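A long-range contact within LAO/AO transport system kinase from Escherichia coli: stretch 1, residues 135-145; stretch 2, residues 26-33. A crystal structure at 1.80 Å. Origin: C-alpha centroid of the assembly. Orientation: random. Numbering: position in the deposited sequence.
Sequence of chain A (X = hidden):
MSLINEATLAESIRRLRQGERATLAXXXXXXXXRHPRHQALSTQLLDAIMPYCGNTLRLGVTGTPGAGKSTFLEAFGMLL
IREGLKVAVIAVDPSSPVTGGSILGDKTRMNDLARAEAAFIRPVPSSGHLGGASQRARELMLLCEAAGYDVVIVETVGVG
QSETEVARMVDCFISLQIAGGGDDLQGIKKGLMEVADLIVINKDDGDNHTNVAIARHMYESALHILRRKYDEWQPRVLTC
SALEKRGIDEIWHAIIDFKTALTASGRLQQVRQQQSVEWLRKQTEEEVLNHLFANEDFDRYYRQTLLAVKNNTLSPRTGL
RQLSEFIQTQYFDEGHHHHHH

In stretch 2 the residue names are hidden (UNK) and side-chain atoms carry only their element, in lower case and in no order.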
ATOM      1  N   GLN A 135     -13.187   9.416  10.797  1.00 29.40           N
ATOM      2  CA  GLN A 135     -13.515  10.848  10.853  1.00 28.13           C
ATOM      3  C   GLN A 135     -13.872  11.248  12.291  1.00 26.67           C
ATOM      4  O   GLN A 135     -13.447  12.288  12.771  1.00 24.98           O
ATOM      5  CB  GLN A 135     -14.652  11.231   9.878  1.00 29.06           C
ATOM      6  CG  GLN A 135     -15.099  12.676  10.043  1.00 31.24           C
ATOM      7  CD  GLN A 135     -16.106  13.154   9.005  1.00 37.12           C
ATOM      8  OE1 GLN A 135     -16.119  12.688   7.861  1.00 40.84           O
ATOM      9  NE2 GLN A 135     -16.945  14.120   9.400  1.00 36.48           N
ATOM     10  N   ARG A 136     -14.640  10.401  12.974  1.00 25.81           N
ATOM     11  CA  ARG A 136     -15.055  10.672  14.346  1.00 25.37           C
ATOM     12  C   ARG A 136     -13.877  10.792  15.324  1.00 24.46           C
ATOM     13  O   ARG A 136     -13.823  11.743  16.118  1.00 23.38           O
ATOM     14  CB  ARG A 136     -16.053   9.592  14.813  1.00 27.13           C
ATOM     15  CG  ARG A 136     -16.708   9.858  16.178  1.00 30.21           C
ATOM     16  CD  ARG A 136     -17.307  11.286  16.340  1.00 35.82           C
ATOM     17  NE  ARG A 136     -18.030  11.773  15.159  1.00 40.61           N
ATOM     18  CZ  ARG A 136     -19.233  11.347  14.765  1.00 44.24           C
ATOM     19  NH1 ARG A 136     -19.883  10.402  15.452  1.00 44.32           N
ATOM     20  NH2 ARG A 136     -19.789  11.860  13.663  1.00 46.35           N
ATOM     21  N   ALA A 137     -12.936   9.845  15.250  1.00 22.75           N
ATOM     22  CA  ALA A 137     -11.733   9.889  16.080  1.00 22.33           C
ATOM     23  C   ALA A 137     -10.987  11.198  15.870  1.00 21.55           C
ATOM     24  O   ALA A 137     -10.582  11.835  16.844  1.00 21.30           O
ATOM     25  CB  ALA A 137     -10.817   8.675  15.785  1.00 22.46           C
ATOM     26  N   ARG A 138     -10.808  11.586  14.602  1.00 21.20           N
ATOM     27  CA  ARG A 138     -10.116  12.823  14.270  1.00 21.02           C
ATOM     28  C   ARG A 138     -10.801  14.057  14.864  1.00 20.40           C
ATOM     29  O   ARG A 138     -10.129  14.942  15.416  1.00 20.16           O
ATOM     30  CB  ARG A 138      -9.966  12.983  12.759  1.00 21.41           C
ATOM     31  CG  ARG A 138      -8.939  12.064  12.131  1.00 22.48           C
ATOM     32  CD  ARG A 138      -8.837  12.310  10.642  1.00 27.02           C
ATOM     33  NE  ARG A 138      -8.282  11.140   9.971  1.00 33.25           N
ATOM     34  CZ  ARG A 138      -7.041  11.016   9.507  1.00 35.36           C
ATOM     35  NH1 ARG A 138      -6.168  12.021   9.612  1.00 37.90           N
ATOM     36  NH2 ARG A 138      -6.687   9.864   8.915  1.00 31.24           N
ATOM     37  N   GLU A 139     -12.124  14.132  14.730  1.00 20.09           N
ATOM     38  CA  GLU A 139     -12.858  15.271  15.279  1.00 20.31           C
ATOM     39  C   GLU A 139     -12.754  15.341  16.824  1.00 20.46           C
ATOM     40  O   GLU A 139     -12.558  16.420  17.403  1.00 20.20           O
ATOM     41  CB  GLU A 139     -14.310  15.262  14.778  1.00 20.85           C
ATOM     42  CG  GLU A 139     -14.369  15.452  13.265  1.00 22.71           C
ATOM     43  CD  GLU A 139     -15.751  15.304  12.684  1.00 27.05           C
ATOM     44  OE1 GLU A 139     -16.630  14.683  13.337  1.00 28.55           O
ATOM     45  OE2 GLU A 139     -15.941  15.824  11.560  1.00 26.74           O
ATOM     46  N   LEU A 140     -12.860  14.193  17.492  1.00 19.42           N
ATOM     47  CA  LEU A 140     -12.735  14.172  18.934  1.00 19.84           C
ATOM     48  C   LEU A 140     -11.321  14.598  19.359  1.00 18.95           C
ATOM     49  O   LEU A 140     -11.168  15.298  20.350  1.00 17.84           O
ATOM     50  CB  LEU A 140     -13.067  12.791  19.476  1.00 20.28           C
ATOM     51  CG  LEU A 140     -14.485  12.248  19.212  1.00 22.98           C
ATOM     52  CD1 LEU A 140     -14.626  10.930  19.954  1.00 27.46           C
ATOM     53  CD2 LEU A 140     -15.580  13.212  19.670  1.00 26.70           C
ATOM     54  N   MET A 141     -10.312  14.165  18.597  1.00 18.80           N
ATOM     55  CA  MET A 141      -8.916  14.580  18.816  1.00 18.98           C
ATOM     56  C   MET A 141      -8.773  16.107  18.717  1.00 18.27           C
ATOM     57  O   MET A 141      -8.133  16.726  19.571  1.00 18.26           O
ATOM     58  CB  MET A 141      -7.968  13.899  17.806  1.00 18.76           C
ATOM     59  CG  MET A 141      -7.766  12.398  18.037  1.00 20.21           C
ATOM     60  SD  MET A 141      -6.800  11.605  16.703  1.00 20.34           S
ATOM     61  CE  MET A 141      -5.121  12.061  17.223  1.00 23.48           C
ATOM     62  N   LEU A 142      -9.389  16.704  17.695  1.00 18.46           N
ATOM     63  CA  LEU A 142      -9.412  18.175  17.561  1.00 19.22           C
ATOM     64  C   LEU A 142     -10.013  18.868  18.785  1.00 18.93           C
ATOM     65  O   LEU A 142      -9.450  19.852  19.281  1.00 18.15           O
ATOM     66  CB  LEU A 142     -10.164  18.592  16.300  1.00 19.12           C
ATOM     67  CG  LEU A 142      -9.553  18.284  14.932  1.00 20.04           C
ATOM     68  CD1 LEU A 142     -10.464  18.844  13.856  1.00 22.70           C
ATOM     69  CD2 LEU A 142      -8.113  18.861  14.793  1.00 21.45           C
ATOM     70  N   LEU A 143     -11.118  18.327  19.306  1.00 19.96           N
ATOM     71  CA  LEU A 143     -11.743  18.886  20.516  1.00 20.56           C
ATOM     72  C   LEU A 143     -10.766  18.836  21.687  1.00 20.47           C
ATOM     73  O   LEU A 143     -10.618  19.821  22.425  1.00 20.65           O
ATOM     74  CB  LEU A 143     -13.073  18.172  20.867  1.00 20.73           C
ATOM     75  CG  LEU A 143     -14.217  18.465  19.879  1.00 21.41           C
ATOM     76  CD1 LEU A 143     -15.382  17.499  20.088  1.00 23.31           C
ATOM     77  CD2 LEU A 143     -14.682  19.910  19.976  1.00 20.95           C
ATOM     78  N   CYS A 144     -10.065  17.713  21.842  1.00 19.28           N
ATOM     79  CA  CYS A 144      -9.064  17.604  22.893  1.00 20.34           C
ATOM     80  C   CYS A 144      -7.928  18.632  22.741  1.00 20.38           C
ATOM     81  O   CYS A 144      -7.441  19.187  23.737  1.00 19.91           O
ATOM     82  CB  CYS A 144      -8.506  16.189  22.961  1.00 20.73           C
ATOM     83  SG  CYS A 144      -9.724  14.967  23.461  1.00 22.64           S
ATOM     84  N   GLU A 145      -7.523  18.876  21.493  1.00 20.36           N
ATOM     85  CA  GLU A 145      -6.474  19.854  21.193  1.00 20.95           C
ATOM     86  C   GLU A 145      -6.934  21.245  21.595  1.00 21.63           C
ATOM     87  O   GLU A 145      -6.199  21.989  22.273  1.00 22.14           O
ATOM     88  CB  GLU A 145      -6.114  19.812  19.715  1.00 20.91           C
ATOM     89  CG  GLU A 145      -5.311  18.513  19.370  1.00 21.40           C
ATOM     90  CD  GLU A 145      -4.790  18.467  17.950  1.00 22.63           C
ATOM     91  OE1 GLU A 145      -5.148  19.336  17.137  1.00 24.78           O
ATOM     92  OE2 GLU A 145      -4.018  17.530  17.640  1.00 22.56           O
ATOM     93  N   UNK A  26     -19.687  17.466  26.723  1.00 24.54           N
ATOM     94  CA  UNK A  26     -20.877  17.981  26.053  1.00 25.16           C
ATOM     95  C   UNK A  26     -20.627  18.201  24.561  1.00 24.01           C
ATOM     96  O   UNK A  26     -21.461  17.889  23.736  1.00 23.64           O
ATOM     97  o   UNK A  26     -23.739  21.265  27.448  1.00 40.26           O
ATOM     98  c   UNK A  26     -21.263  19.331  26.648  1.00 26.24           C
ATOM     99  c   UNK A  26     -22.755  20.770  28.001  1.00 36.21           C
ATOM    100  c   UNK A  26     -22.328  19.325  27.708  1.00 31.57           C
ATOM    101  n   UNK A  26     -21.969  21.464  28.805  1.00 38.65           N
ATOM    102  N   UNK A  27     -19.482  18.800  24.234  1.00 23.18           N
ATOM    103  CA  UNK A  27     -19.104  19.049  22.837  1.00 22.23           C
ATOM    104  C   UNK A  27     -18.925  17.737  22.052  1.00 21.83           C
ATOM    105  O   UNK A  27     -19.356  17.605  20.894  1.00 21.48           O
ATOM    106  c   UNK A  27     -17.812  19.914  22.791  1.00 21.63           C
ATOM    107  N   UNK A  28     -18.269  16.760  22.669  1.00 22.36           N
ATOM    108  CA  UNK A  28     -18.147  15.439  22.052  1.00 22.38           C
ATOM    109  C   UNK A  28     -19.531  14.814  21.787  1.00 23.49           C
ATOM    110  O   UNK A  28     -19.794  14.336  20.698  1.00 23.71           O
ATOM    111  c   UNK A  28     -13.170  14.432  23.525  1.00 23.11           C
ATOM    112  s   UNK A  28     -14.820  13.731  23.822  1.00 22.74           S
ATOM    113  c   UNK A  28     -17.283  14.517  22.916  1.00 22.86           C
ATOM    114  c   UNK A  28     -15.845  15.016  23.099  1.00 21.61           C
ATOM    115  N   UNK A  29     -20.420  14.850  22.780  1.00 24.14           N
ATOM    116  CA  UNK A  29     -21.786  14.321  22.613  1.00 25.05           C
ATOM    117  C   UNK A  29     -22.515  14.993  21.457  1.00 25.94           C
ATOM    118  O   UNK A  29     -23.153  14.314  20.632  1.00 26.26           O
ATOM    119  c   UNK A  29     -24.073  14.015  23.721  1.00 26.78           C
ATOM    120  c   UNK A  29     -22.590  14.401  23.931  1.00 24.89           C
ATOM    121  o   UNK A  29     -22.017  13.487  24.869  1.00 27.12           O
ATOM    122  N   UNK A  30     -22.353  16.309  21.354  1.00 26.00           N
ATOM    123  CA  UNK A  30     -22.926  17.084  20.254  1.00 27.06           C
ATOM    124  C   UNK A  30     -22.417  16.623  18.898  1.00 27.85           C
ATOM    125  O   UNK A  30     -23.194  16.459  17.960  1.00 27.57           O
ATOM    126  c   UNK A  30     -23.145  19.549  19.385  1.00 27.30           C
ATOM    127  c   UNK A  30     -24.666  19.649  19.422  1.00 27.45           C
ATOM    128  c   UNK A  30     -22.506  20.919  19.581  1.00 28.35           C
ATOM    129  c   UNK A  30     -22.634  18.580  20.455  1.00 26.72           C
ATOM    130  N   UNK A  31     -21.098  16.447  18.797  1.00 28.86           N
ATOM    131  CA  UNK A  31     -20.443  15.939  17.584  1.00 31.16           C
ATOM    132  C   UNK A  31     -20.902  14.509  17.229  1.00 32.20           C
ATOM    133  O   UNK A  31     -20.914  14.123  16.056  1.00 33.31           O
ATOM    134  c   UNK A  31     -18.886  16.048  17.727  1.00 31.15           C
ATOM    135  c   UNK A  31     -18.485  17.509  17.783  1.00 30.60           C
ATOM    136  c   UNK A  31     -18.151  15.314  16.604  1.00 32.44           C
ATOM    137  N   UNK A  32     -21.306  13.742  18.233  1.00 33.40           N
ATOM    138  CA  UNK A  32     -21.804  12.377  18.019  1.00 34.66           C
ATOM    139  C   UNK A  32     -23.315  12.253  17.741  1.00 35.40           C
ATOM    140  O   UNK A  32     -23.815  11.158  17.428  1.00 35.30           O
ATOM    141  c   UNK A  32     -21.436  11.511  19.213  1.00 34.78           C
ATOM    142  c   UNK A  32     -19.654  10.394  20.552  1.00 39.73           C
ATOM    143  o   UNK A  32     -20.296  10.590  21.612  1.00 39.74           O
ATOM    144  o   UNK A  32     -18.792   9.485  20.408  1.00 44.25           O
ATOM    145  c   UNK A  32     -19.949  11.295  19.380  1.00 36.16           C
ATOM    146  N   UNK A  33     -24.047  13.353  17.884  1.00 35.29           N
ATOM    147  CA  UNK A  33     -25.483  13.347  17.623  1.00 35.47           C
ATOM    148  C   UNK A  33     -25.792  13.320  16.130  1.00 35.50           C
ATOM    149  O   UNK A  33     -25.138  13.988  15.342  1.00 35.68           O
ATOM    150  o   UNK A  33     -27.544  14.555  18.009  1.00 35.28           O
ATOM    151  c   UNK A  33     -26.145  14.565  18.252  1.00 35.49           C
TER
HETATM  152  O   HOH W   1     -19.367   8.584  17.425  1.00 46.79           O

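Position 26 carries three side-chain carbons, the third bearing one oxygen and one nitrogen, and none of them reaches stretch 1. A terminal amide on a chain of this length means Gln26, and a polar, partly exposed side chain suits a place outside the contact.

Position 27 has a single side-chain carbon, which points toward stretch 1 and lies 4.2 Å from CD2 of Leu143. One carbon alone is a methyl, so this is Ala27. The small group lets the leucine pack close to the helix backbone, with Leu143 CD1 4.1 Å from Ala27 O.

At position 28 an unbranched chain runs through two carbons, a sulfur and a last carbon. Its second carbon lies 3.9 Å from both Leu140 CD2 and Leu143 CD1, and its last carbon reaches Cys144 SG at 3.5 Å. A sulfur within such a chain is the signature of methionine. Although its CA-to-CB bond points sideways, the extended side chain of Met28 (chi1 m, chi2 and chi3 t) brings its end nearer the other helix. A long, flexible apolar chain suits this buried place, and here the CA atoms of Met28 and Leu140 are 6.4 Å apart.

Position 29 shows one carbon carrying an oxygen and a carbon, and it points away from stretch 1: Thr29. Its hydroxyl is hydrogen-bonded elsewhere in the structure, which suits its exposed setting.

Position 30 has four carbons, forked at the second, and does not reach stretch 1. It is Leu30, its apolar side chain buried all the same.

Position 31 has three carbons, branched at the first and pointing toward stretch 1. One branch lies 3.9 Å from Leu143 CD1; the other is 3.7 Å from Glu139 OE1 and 3.8 Å from Arg136 NE. This is Val31, whose short apolar fork suits the buried spot, meeting Leu143 with CG2 and Glu139 and Arg136 with CG1.

Position 32 has three carbons ending in two oxygens; its second carbon lies 4.0 Å from Arg136 CD. A carboxylate on this length of chain is Glu32. It suits a partly exposed position beside the Arg136 guanidinium, which it meets through a water that donates to Glu32 OE2 (3.2 Å) and accepts from Arg136 NH1 (2.7 Å).

Position 33, one carbon then one oxygen, points away from stretch 1. It is Ser33, a small polar residue suited to this partly exposed place.

The two helices run nearly antiparallel, at 156°, and no direct hydrogen bond joins them. Apolar packing around Leu140, Leu143, Met28 and Val31 dominates. Toward the other end, one face of the Arg136 guanidinium covers Val31 O and Glu32 CA; Arg136 NH2 lies 3.5 Å from Val31 O, but at a poor angle for hydrogen bonding. The water thus supplies a polar link where direct bonding is absent.

Stretch 2 26-33: QAMTLVES
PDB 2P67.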